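Local coordinates for protein probable ss-1,3-N-acetylglucosaminyltransferase (Staphylococcus aureus subsp. aureus N315, PDB 6H21) that is a probable glycosyltransferase with a family 2 GT-A domain joined to a helical TarS-type linker domain, at residues E265-L279 and D314-L327. Numbering follows the deposited sequence.
Sequences EKRHQLAGKYTTRLL and DSDKYVTQIFNLKL
His268 CA and Ser315 CA bring the two backbones within 4.3 Å of each other, where the 3-10 turn 314-318 lies against helix 264-281; farther along the backbones diverge, Leu279 CA and Phe323 CA standing 7.7 Å apart. Glycine suits the place of Gly272 because a CB there would collide with Ser315 O and Tyr318 CB; Gly272 CA instead comes within 3.4 Å of Ser315 O as a CA-H...O contact.

Tyr318 lies across the helix surface, one ring face over Gln269 CA in a CH-pi contact and the other over Lys317 CG. Tyr318 OH donates to Glu265 OE2 (2.7 Å), meeting the anti lone pair of this oxygen, which lies at the ring's edge near its plane, the carboxylate itself turned 49° from the ring. Glu265 gets there with CG anti to the backbone N (chi1 -163°) and a bend at chi2, and OE2 also forms a salt bridge with Lys317 NZ, though the hydrogen bond in it is weak. Asp314 CB sits over the centre of the His268 ring, whose ND1 is hydrogen-bonded to Tyr256 OH.

Threonine suits position Thr276 because one hydroxyl can serve both sides: Thr276 OG1 donates to Gly272 O and accepts from Thr320 N at 3.3 Å, while the methyl CG2 packs beside Thr320. Water bridges Thr275 OG1, also hydrogen-bonded to Tyr252 OH, to Asp316 OD1 and to Ser315 OG, itself hydrogen-bonded to Pro312 O. At the far end Leu279 CB stands over the Phe323 ring, 4.1 Å from its centroid, and CD1 reaches Phe323 CB and Leu327 CB.

The contact joins helix 264-281 to the chain leading into helix 324-332; helix 242-256 packs on Ala271, Tyr274 and Leu278, helix 335-344 meets Leu325 and Lys326, and Asn324 ND2 is hydrogen-bonded to Asn289 OD1 of the second subunit.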
ATOM      1  N   GLU C 265     -27.590  -5.621 -15.888  1.00 40.90           N
ATOM      2  CA  GLU C 265     -26.170  -5.435 -16.185  1.00 40.06           C
ATOM      3  C   GLU C 265     -25.917  -4.001 -16.662  1.00 38.89           C
ATOM      4  O   GLU C 265     -24.874  -3.422 -16.370  1.00 37.79           O
ATOM      5  CB  GLU C 265     -25.705  -6.446 -17.234  1.00 41.41           C
ATOM      6  CG  GLU C 265     -24.204  -6.592 -17.281  1.00 41.09           C
ATOM      7  CD  GLU C 265     -23.576  -7.033 -15.966  1.00 40.49           C
ATOM      8  OE1 GLU C 265     -24.193  -7.846 -15.257  1.00 41.27           O
ATOM      9  OE2 GLU C 265     -22.471  -6.574 -15.654  1.00 39.95           O
ATOM     10  N   LYS C 266     -26.872  -3.458 -17.419  1.00 39.35           N
ATOM     11  CA  LYS C 266     -26.873  -2.055 -17.870  1.00 38.79           C
ATOM     12  C   LYS C 266     -26.896  -1.109 -16.660  1.00 37.11           C
ATOM     13  O   LYS C 266     -26.205  -0.077 -16.661  1.00 36.07           O
ATOM     14  CB  LYS C 266     -28.058  -1.797 -18.809  1.00 40.35           C
ATOM     15  CG  LYS C 266     -28.086  -0.425 -19.479  1.00 40.57           C
ATOM     16  CD  LYS C 266     -26.820  -0.054 -20.252  1.00 40.56           C
ATOM     17  CE  LYS C 266     -26.846   1.384 -20.737  1.00 40.61           C
ATOM     18  NZ  LYS C 266     -25.623   1.741 -21.486  1.00 40.81           N
ATOM     19  N   ARG C 267     -27.686  -1.444 -15.630  1.00 36.60           N
ATOM     20  CA  ARG C 267     -27.698  -0.645 -14.378  1.00 35.35           C
ATOM     21  C   ARG C 267     -26.327  -0.689 -13.674  1.00 34.09           C
ATOM     22  O   ARG C 267     -25.821   0.361 -13.199  1.00 33.02           O
ATOM     23  CB  ARG C 267     -28.835  -1.137 -13.480  1.00 35.68           C
ATOM     24  CG  ARG C 267     -30.220  -0.831 -14.031  1.00 36.69           C
ATOM     25  CD  ARG C 267     -31.290  -1.641 -13.340  1.00 37.40           C
ATOM     26  NE  ARG C 267     -32.631  -1.227 -13.709  1.00 38.42           N
ATOM     27  CZ  ARG C 267     -33.731  -1.771 -13.204  1.00 39.35           C
ATOM     28  NH1 ARG C 267     -33.629  -2.805 -12.383  1.00 39.45           N
ATOM     29  NH2 ARG C 267     -34.915  -1.283 -13.526  1.00 40.15           N
ATOM     30  N   HIS C 268     -25.727  -1.887 -13.589  1.00 34.19           N
ATOM     31  CA  HIS C 268     -24.381  -2.065 -13.037  1.00 33.49           C
ATOM     32  C   HIS C 268     -23.385  -1.174 -13.781  1.00 33.13           C
ATOM     33  O   HIS C 268     -22.528  -0.552 -13.175  1.00 32.25           O
ATOM     34  CB  HIS C 268     -23.914  -3.524 -13.112  1.00 34.01           C
ATOM     35  CG  HIS C 268     -24.672  -4.481 -12.252  1.00 34.39           C
ATOM     36  ND1 HIS C 268     -25.157  -4.133 -11.001  1.00 34.05           N
ATOM     37  CD2 HIS C 268     -25.002  -5.782 -12.442  1.00 35.34           C
ATOM     38  CE1 HIS C 268     -25.785  -5.172 -10.474  1.00 34.63           C
ATOM     39  NE2 HIS C 268     -25.687  -6.204 -11.333  1.00 35.35           N
ATOM     40  N   GLN C 269     -23.505  -1.133 -15.109  1.00 34.16           N
ATOM     41  CA  GLN C 269     -22.598  -0.353 -15.950  1.00 34.27           C
ATOM     42  C   GLN C 269     -22.765   1.140 -15.656  1.00 33.35           C
ATOM     43  O   GLN C 269     -21.787   1.841 -15.511  1.00 32.63           O
ATOM     44  CB  GLN C 269     -22.847  -0.608 -17.433  1.00 36.00           C
ATOM     45  CG  GLN C 269     -21.869   0.137 -18.327  1.00 36.71           C
ATOM     46  CD  GLN C 269     -22.288   0.091 -19.773  1.00 38.89           C
ATOM     47  OE1 GLN C 269     -23.443   0.355 -20.117  1.00 40.69           O
ATOM     48  NE2 GLN C 269     -21.344  -0.256 -20.632  1.00 40.06           N
ATOM     49  N   LEU C 270     -24.015   1.616 -15.607  1.00 33.14           N
ATOM     50  CA  LEU C 270     -24.266   3.037 -15.341  1.00 32.59           C
ATOM     51  C   LEU C 270     -23.749   3.426 -13.944  1.00 31.51           C
ATOM     52  O   LEU C 270     -23.186   4.491 -13.765  1.00 30.99           O
ATOM     53  CB  LEU C 270     -25.764   3.304 -15.479  1.00 32.98           C
ATOM     54  CG  LEU C 270     -26.284   3.300 -16.913  1.00 33.96           C
ATOM     55  CD1 LEU C 270     -27.799   3.250 -16.924  1.00 34.59           C
ATOM     56  CD2 LEU C 270     -25.779   4.514 -17.682  1.00 33.87           C
ATOM     57  N   ALA C 271     -23.996   2.560 -12.963  1.00 31.25           N
ATOM     58  CA  ALA C 271     -23.572   2.744 -11.591  1.00 30.58           C
ATOM     59  C   ALA C 271     -22.036   2.816 -11.503  1.00 30.15           C
ATOM     60  O   ALA C 271     -21.500   3.653 -10.781  1.00 29.39           O
ATOM     61  CB  ALA C 271     -24.135   1.628 -10.752  1.00 30.76           C
ATOM     62  N   GLY C 272     -21.338   1.947 -12.252  1.00 30.51           N
ATOM     63  CA  GLY C 272     -19.872   1.950 -12.330  1.00 30.36           C
ATOM     64  C   GLY C 272     -19.321   3.215 -12.973  1.00 30.55           C
ATOM     65  O   GLY C 272     -18.293   3.776 -12.545  1.00 30.03           O
ATOM     66  N   LYS C 273     -19.971   3.666 -14.047  1.00 31.49           N
ATOM     67  CA  LYS C 273     -19.567   4.902 -14.694  1.00 31.95           C
ATOM     68  C   LYS C 273     -19.777   6.091 -13.751  1.00 30.97           C
ATOM     69  O   LYS C 273     -18.961   7.031 -13.740  1.00 30.50           O
ATOM     70  CB  LYS C 273     -20.312   5.073 -16.015  1.00 33.69           C
ATOM     71  CG  LYS C 273     -19.946   4.023 -17.060  1.00 35.42           C
ATOM     72  CD  LYS C 273     -18.493   4.065 -17.487  1.00 36.77           C
ATOM     73  CE  LYS C 273     -18.081   2.781 -18.183  1.00 38.80           C
ATOM     74  NZ  LYS C 273     -16.727   2.903 -18.778  1.00 40.92           N
ATOM     75  N   TYR C 274     -20.843   6.053 -12.945  1.00 30.44           N
ATOM     76  CA  TYR C 274     -21.089   7.149 -12.002  1.00 29.89           C
ATOM     77  C   TYR C 274     -20.010   7.115 -10.905  1.00 29.23           C
ATOM     78  O   TYR C 274     -19.500   8.165 -10.495  1.00 28.88           O
ATOM     79  CB  TYR C 274     -22.500   7.154 -11.394  1.00 30.08           C
ATOM     80  CG  TYR C 274     -22.655   8.359 -10.507  1.00 29.95           C
ATOM     81  CD1 TYR C 274     -22.907   9.606 -11.049  1.00 30.28           C
ATOM     82  CD2 TYR C 274     -22.361   8.287  -9.161  1.00 29.64           C
ATOM     83  CE1 TYR C 274     -22.939  10.749 -10.261  1.00 30.35           C
ATOM     84  CE2 TYR C 274     -22.346   9.427  -8.368  1.00 29.90           C
ATOM     85  CZ  TYR C 274     -22.642  10.664  -8.913  1.00 30.15           C
ATOM     86  OH  TYR C 274     -22.631  11.786  -8.124  1.00 30.36           O
ATOM     87  N   THR C 275     -19.684   5.913 -10.422  1.00 28.87           N
ATOM     88  CA  THR C 275     -18.655   5.749  -9.402  1.00 28.45           C
ATOM     89  C   THR C 275     -17.336   6.368  -9.895  1.00 28.55           C
ATOM     90  O   THR C 275     -16.658   7.056  -9.147  1.00 28.31           O
ATOM     91  CB  THR C 275     -18.501   4.280  -8.979  1.00 28.26           C
ATOM     92  OG1 THR C 275     -19.721   3.812  -8.393  1.00 28.20           O
ATOM     93  CG2 THR C 275     -17.369   4.107  -7.987  1.00 27.86           C
ATOM     94  N   THR C 276     -16.984   6.115 -11.160  1.00 29.13           N
ATOM     95  CA  THR C 276     -15.793   6.680 -11.783  1.00 29.67           C
ATOM     96  C   THR C 276     -15.857   8.210 -11.729  1.00 29.87           C
ATOM     97  O   THR C 276     -14.912   8.861 -11.299  1.00 29.66           O
ATOM     98  CB  THR C 276     -15.601   6.181 -13.223  1.00 30.41           C
ATOM     99  OG1 THR C 276     -15.546   4.753 -13.205  1.00 30.59           O
ATOM    100  CG2 THR C 276     -14.352   6.724 -13.887  1.00 30.97           C
ATOM    101  N   ARG C 277     -16.988   8.775 -12.158  1.00 30.24           N
ATOM    102  CA  ARG C 277     -17.191  10.220 -12.111  1.00 30.68           C
ATOM    103  C   ARG C 277     -17.009  10.736 -10.673  1.00 30.05           C
ATOM    104  O   ARG C 277     -16.390  11.788 -10.462  1.00 30.09           O
ATOM    105  CB  ARG C 277     -18.574  10.582 -12.665  1.00 31.49           C
ATOM    106  CG  ARG C 277     -18.916  12.063 -12.572  1.00 32.51           C
ATOM    107  CD  ARG C 277     -19.769  12.377 -11.364  1.00 33.30           C
ATOM    108  NE  ARG C 277     -19.601  13.776 -10.983  1.00 35.05           N
ATOM    109  CZ  ARG C 277     -19.632  14.224  -9.732  1.00 35.65           C
ATOM    110  NH1 ARG C 277     -19.333  15.493  -9.498  1.00 37.66           N
ATOM    111  NH2 ARG C 277     -19.934  13.405  -8.727  1.00 35.01           N
ATOM    112  N   LEU C 278     -17.557  10.016  -9.694  1.00 29.46           N
ATOM    113  CA  LEU C 278     -17.508  10.436  -8.295  1.00 29.51           C
ATOM    114  C   LEU C 278     -16.056  10.472  -7.778  1.00 29.76           C
ATOM    115  O   LEU C 278     -15.617  11.413  -7.096  1.00 29.74           O
ATOM    116  CB  LEU C 278     -18.373   9.473  -7.478  1.00 29.14           C
ATOM    117  CG  LEU C 278     -18.456   9.751  -5.986  1.00 29.16           C
ATOM    118  CD1 LEU C 278     -19.114  11.087  -5.733  1.00 29.58           C
ATOM    119  CD2 LEU C 278     -19.216   8.652  -5.269  1.00 29.07           C
ATOM    120  N   LEU C 279     -15.303   9.425  -8.090  1.00 30.05           N
ATOM    121  CA  LEU C 279     -13.894   9.336  -7.702  1.00 30.52           C
ATOM    122  C   LEU C 279     -13.055  10.410  -8.407  1.00 31.69           C
ATOM    123  O   LEU C 279     -12.087  10.878  -7.826  1.00 32.20           O
ATOM    124  CB  LEU C 279     -13.384   7.929  -8.022  1.00 30.48           C
ATOM    125  CG  LEU C 279     -13.920   6.843  -7.093  1.00 29.94           C
ATOM    126  CD1 LEU C 279     -13.491   5.468  -7.561  1.00 30.06           C
ATOM    127  CD2 LEU C 279     -13.464   7.085  -5.657  1.00 29.93           C
ATOM    128  N   ASP C 314     -21.094  -5.800  -8.354  1.00 33.12           N
ATOM    129  CA  ASP C 314     -21.139  -6.125  -9.788  1.00 34.50           C
ATOM    130  C   ASP C 314     -20.867  -4.878 -10.652  1.00 33.87           C
ATOM    131  O   ASP C 314     -20.484  -5.017 -11.822  1.00 34.07           O
ATOM    132  CB  ASP C 314     -22.477  -6.779 -10.149  1.00 36.62           C
ATOM    133  CG  ASP C 314     -22.575  -8.257  -9.788  1.00 38.62           C
ATOM    134  OD1 ASP C 314     -21.528  -8.922  -9.607  1.00 43.17           O
ATOM    135  OD2 ASP C 314     -23.675  -8.740  -9.687  1.00 41.40           O
ATOM    136  N   SER C 315     -21.050  -3.671 -10.083  1.00 32.72           N
ATOM    137  CA  SER C 315     -20.780  -2.412 -10.801  1.00 32.41           C
ATOM    138  C   SER C 315     -19.283  -2.092 -10.852  1.00 31.61           C
ATOM    139  O   SER C 315     -18.894  -1.278 -11.659  1.00 31.34           O
ATOM    140  CB  SER C 315     -21.541  -1.250 -10.200  1.00 31.89           C
ATOM    141  OG  SER C 315     -21.078  -0.952  -8.895  1.00 31.44           O
ATOM    142  N   ASP C 316     -18.487  -2.671  -9.938  1.00 31.33           N
ATOM    143  CA  ASP C 316     -17.099  -2.305  -9.739  1.00 31.20           C
ATOM    144  C   ASP C 316     -16.245  -2.612 -10.975  1.00 31.97           C
ATOM    145  O   ASP C 316     -15.335  -1.887 -11.243  1.00 32.05           O
ATOM    146  CB  ASP C 316     -16.495  -2.985  -8.499  1.00 30.86           C
ATOM    147  CG  ASP C 316     -17.081  -2.457  -7.194  1.00 30.30           C
ATOM    148  OD1 ASP C 316     -17.875  -1.484  -7.283  1.00 29.96           O
ATOM    149  OD2 ASP C 316     -16.699  -2.995  -6.095  1.00 29.68           O
ATOM    150  N   LYS C 317     -16.542  -3.680 -11.713  1.00 33.09           N
ATOM    151  CA  LYS C 317     -15.778  -4.017 -12.908  1.00 34.22           C
ATOM    152  C   LYS C 317     -15.927  -2.931 -13.977  1.00 34.77           C
ATOM    153  O   LYS C 317     -15.147  -2.904 -14.901  1.00 35.52           O
ATOM    154  CB  LYS C 317     -16.209  -5.368 -13.484  1.00 35.69           C
ATOM    155  CG  LYS C 317     -17.644  -5.484 -13.986  1.00 37.15           C
ATOM    156  CD  LYS C 317     -17.929  -6.888 -14.498  1.00 38.96           C
ATOM    157  CE  LYS C 317     -19.371  -7.145 -14.856  1.00 40.77           C
ATOM    158  NZ  LYS C 317     -20.197  -7.328 -13.637  1.00 41.75           N
ATOM    159  N   TYR C 318     -16.926  -2.044 -13.852  1.00 34.14           N
ATOM    160  CA  TYR C 318     -17.127  -0.999 -14.832  1.00 34.35           C
ATOM    161  C   TYR C 318     -16.396   0.289 -14.437  1.00 33.53           C
ATOM    162  O   TYR C 318     -16.441   1.240 -15.166  1.00 33.83           O
ATOM    163  CB  TYR C 318     -18.624  -0.768 -15.044  1.00 34.98           C
ATOM    164  CG  TYR C 318     -19.299  -1.940 -15.702  1.00 36.09           C
ATOM    165  CD1 TYR C 318     -19.055  -2.244 -17.034  1.00 37.36           C
ATOM    166  CD2 TYR C 318     -20.144  -2.770 -14.985  1.00 36.33           C
ATOM    167  CE1 TYR C 318     -19.661  -3.329 -17.651  1.00 38.41           C
ATOM    168  CE2 TYR C 318     -20.752  -3.860 -15.583  1.00 37.23           C
ATOM    169  CZ  TYR C 318     -20.508  -4.143 -16.918  1.00 38.55           C
ATOM    170  OH  TYR C 318     -21.121  -5.209 -17.511  1.00 39.64           O
ATOM    171  N   VAL C 319     -15.703   0.303 -13.300  1.00 32.37           N
ATOM    172  CA  VAL C 319     -14.982   1.490 -12.852  1.00 31.90           C
ATOM    173  C   VAL C 319     -13.614   1.504 -13.544  1.00 32.91           C
ATOM    174  O   VAL C 319     -12.994   0.445 -13.672  1.00 33.26           O
ATOM    175  CB  VAL C 319     -14.830   1.459 -11.322  1.00 30.88           C
ATOM    176  CG1 VAL C 319     -13.904   2.543 -10.814  1.00 30.65           C
ATOM    177  CG2 VAL C 319     -16.186   1.506 -10.639  1.00 30.47           C
ATOM    178  N   THR C 320     -13.133   2.683 -13.956  1.00 33.26           N
ATOM    179  CA  THR C 320     -11.821   2.779 -14.565  1.00 34.62           C
ATOM    180  C   THR C 320     -10.781   2.137 -13.625  1.00 34.78           C
ATOM    181  O   THR C 320     -10.744   2.422 -12.437  1.00 33.37           O
ATOM    182  CB  THR C 320     -11.513   4.223 -14.976  1.00 35.04           C
ATOM    183  OG1 THR C 320     -12.579   4.637 -15.837  1.00 35.67           O
ATOM    184  CG2 THR C 320     -10.206   4.355 -15.737  1.00 36.15           C
ATOM    185  N   GLN C 321      -9.929   1.269 -14.182  1.00 36.19           N
ATOM    186  CA  GLN C 321      -9.231   0.293 -13.340  1.00 37.48           C
ATOM    187  C   GLN C 321      -8.141   0.956 -12.484  1.00 35.82           C
ATOM    188  O   GLN C 321      -7.827   0.422 -11.452  1.00 34.93           O
ATOM    189  CB  GLN C 321      -8.700  -0.906 -14.141  1.00 41.05           C
ATOM    190  CG  GLN C 321      -9.715  -2.047 -14.273  1.00 43.74           C
ATOM    191  CD  GLN C 321     -10.539  -2.361 -13.034  1.00 45.72           C
ATOM    192  OE1 GLN C 321     -10.079  -3.037 -12.112  1.00 51.80           O
ATOM    193  NE2 GLN C 321     -11.779  -1.883 -12.990  1.00 46.16           N
ATOM    194  N   ILE C 322      -7.611   2.118 -12.866  1.00 36.02           N
ATOM    195  CA  ILE C 322      -6.683   2.815 -11.974  1.00 36.19           C
ATOM    196  C   ILE C 322      -7.324   3.028 -10.590  1.00 34.00           C
ATOM    197  O   ILE C 322      -6.605   3.220  -9.628  1.00 33.15           O
ATOM    198  CB  ILE C 322      -6.187   4.163 -12.534  1.00 37.82           C
ATOM    199  CG1 ILE C 322      -7.339   5.092 -12.911  1.00 38.50           C
ATOM    200  CG2 ILE C 322      -5.223   3.961 -13.683  1.00 40.12           C
ATOM    201  CD1 ILE C 322      -6.908   6.523 -13.158  1.00 39.97           C
ATOM    202  N   PHE C 323      -8.660   3.055 -10.489  1.00 32.87           N
ATOM    203  CA  PHE C 323      -9.303   3.369  -9.218  1.00 31.63           C
ATOM    204  C   PHE C 323      -9.612   2.110  -8.400  1.00 30.73           C
ATOM    205  O   PHE C 323     -10.305   2.227  -7.356  1.00 30.06           O
ATOM    206  CB  PHE C 323     -10.582   4.186  -9.436  1.00 31.81           C
ATOM    207  CG  PHE C 323     -10.346   5.595  -9.917  1.00 32.61           C
ATOM    208  CD1 PHE C 323      -9.638   6.496  -9.142  1.00 32.80           C
ATOM    209  CD2 PHE C 323     -10.856   6.026 -11.128  1.00 33.19           C
ATOM    210  CE1 PHE C 323      -9.394   7.783  -9.593  1.00 33.59           C
ATOM    211  CE2 PHE C 323     -10.620   7.316 -11.571  1.00 33.80           C
ATOM    212  CZ  PHE C 323      -9.872   8.184 -10.810  1.00 33.88           C
ATOM    213  N   ASN C 324      -9.162   0.933  -8.859  1.00 30.60           N
ATOM    214  CA  ASN C 324      -9.580  -0.351  -8.247  1.00 30.06           C
ATOM    215  C   ASN C 324      -9.279  -0.353  -6.740  1.00 28.99           C
ATOM    216  O   ASN C 324     -10.106  -0.758  -5.964  1.00 28.66           O
ATOM    217  CB  ASN C 324      -8.971  -1.594  -8.928  1.00 30.65           C
ATOM    218  CG  ASN C 324      -7.488  -1.884  -8.675  1.00 31.19           C
ATOM    219  OD1 ASN C 324      -6.625  -1.002  -8.725  1.00 31.27           O
ATOM    220  ND2 ASN C 324      -7.147  -3.154  -8.486  1.00 31.30           N
ATOM    221  N   LEU C 325      -8.062   0.038  -6.359  1.00 28.88           N
ATOM    222  CA  LEU C 325      -7.589   0.017  -4.960  1.00 28.11           C
ATOM    223  C   LEU C 325      -8.341   1.052  -4.123  1.00 27.68           C
ATOM    224  O   LEU C 325      -8.802   0.743  -3.016  1.00 27.26           O
ATOM    225  CB  LEU C 325      -6.083   0.308  -4.934  1.00 28.43           C
ATOM    226  CG  LEU C 325      -5.464   0.451  -3.541  1.00 28.13           C
ATOM    227  CD1 LEU C 325      -5.692  -0.793  -2.707  1.00 27.45           C
ATOM    228  CD2 LEU C 325      -3.981   0.758  -3.648  1.00 28.91           C
ATOM    229  N   LYS C 326      -8.480   2.267  -4.652  1.00 27.95           N
ATOM    230  CA  LYS C 326      -9.149   3.364  -3.901  1.00 28.00           C
ATOM    231  C   LYS C 326     -10.590   2.954  -3.571  1.00 27.50           C
ATOM    232  O   LYS C 326     -11.027   3.051  -2.427  1.00 27.29           O
ATOM    233  CB  LYS C 326      -9.060   4.696  -4.651  1.00 28.61           C
ATOM    234  CG  LYS C 326      -9.636   5.879  -3.884  1.00 28.88           C
ATOM    235  CD  LYS C 326      -9.279   7.211  -4.467  1.00 29.67           C
ATOM    236  CE  LYS C 326      -9.771   8.355  -3.598  1.00 30.14           C
ATOM    237  NZ  LYS C 326      -9.189   9.652  -4.003  1.00 31.01           N
ATOM    238  N   LEU C 327     -11.279   2.384  -4.558  1.00 27.36           N
ATOM    239  CA  LEU C 327     -12.644   1.974  -4.409  1.00 27.17           C
ATOM    240  C   LEU C 327     -12.745   0.843  -3.382  1.00 26.81           C
ATOM    241  O   LEU C 327     -13.619   0.873  -2.541  1.00 26.61           O
ATOM    242  CB  LEU C 327     -13.227   1.556  -5.768  1.00 27.51           C
ATOM    243  CG  LEU C 327     -14.653   1.010  -5.724  1.00 27.48           C
ATOM    244  CD1 LEU C 327     -15.591   2.041  -5.126  1.00 27.56           C
ATOM    245  CD2 LEU C 327     -15.126   0.631  -7.119  1.00 28.01           C
TER
HETATM  246  O   HOH W   1     -19.288   1.009  -8.271  1.00 33.24           O
HETATM  247  O   HOH W   2     -10.079   9.760  -6.441  1.00 39.84           O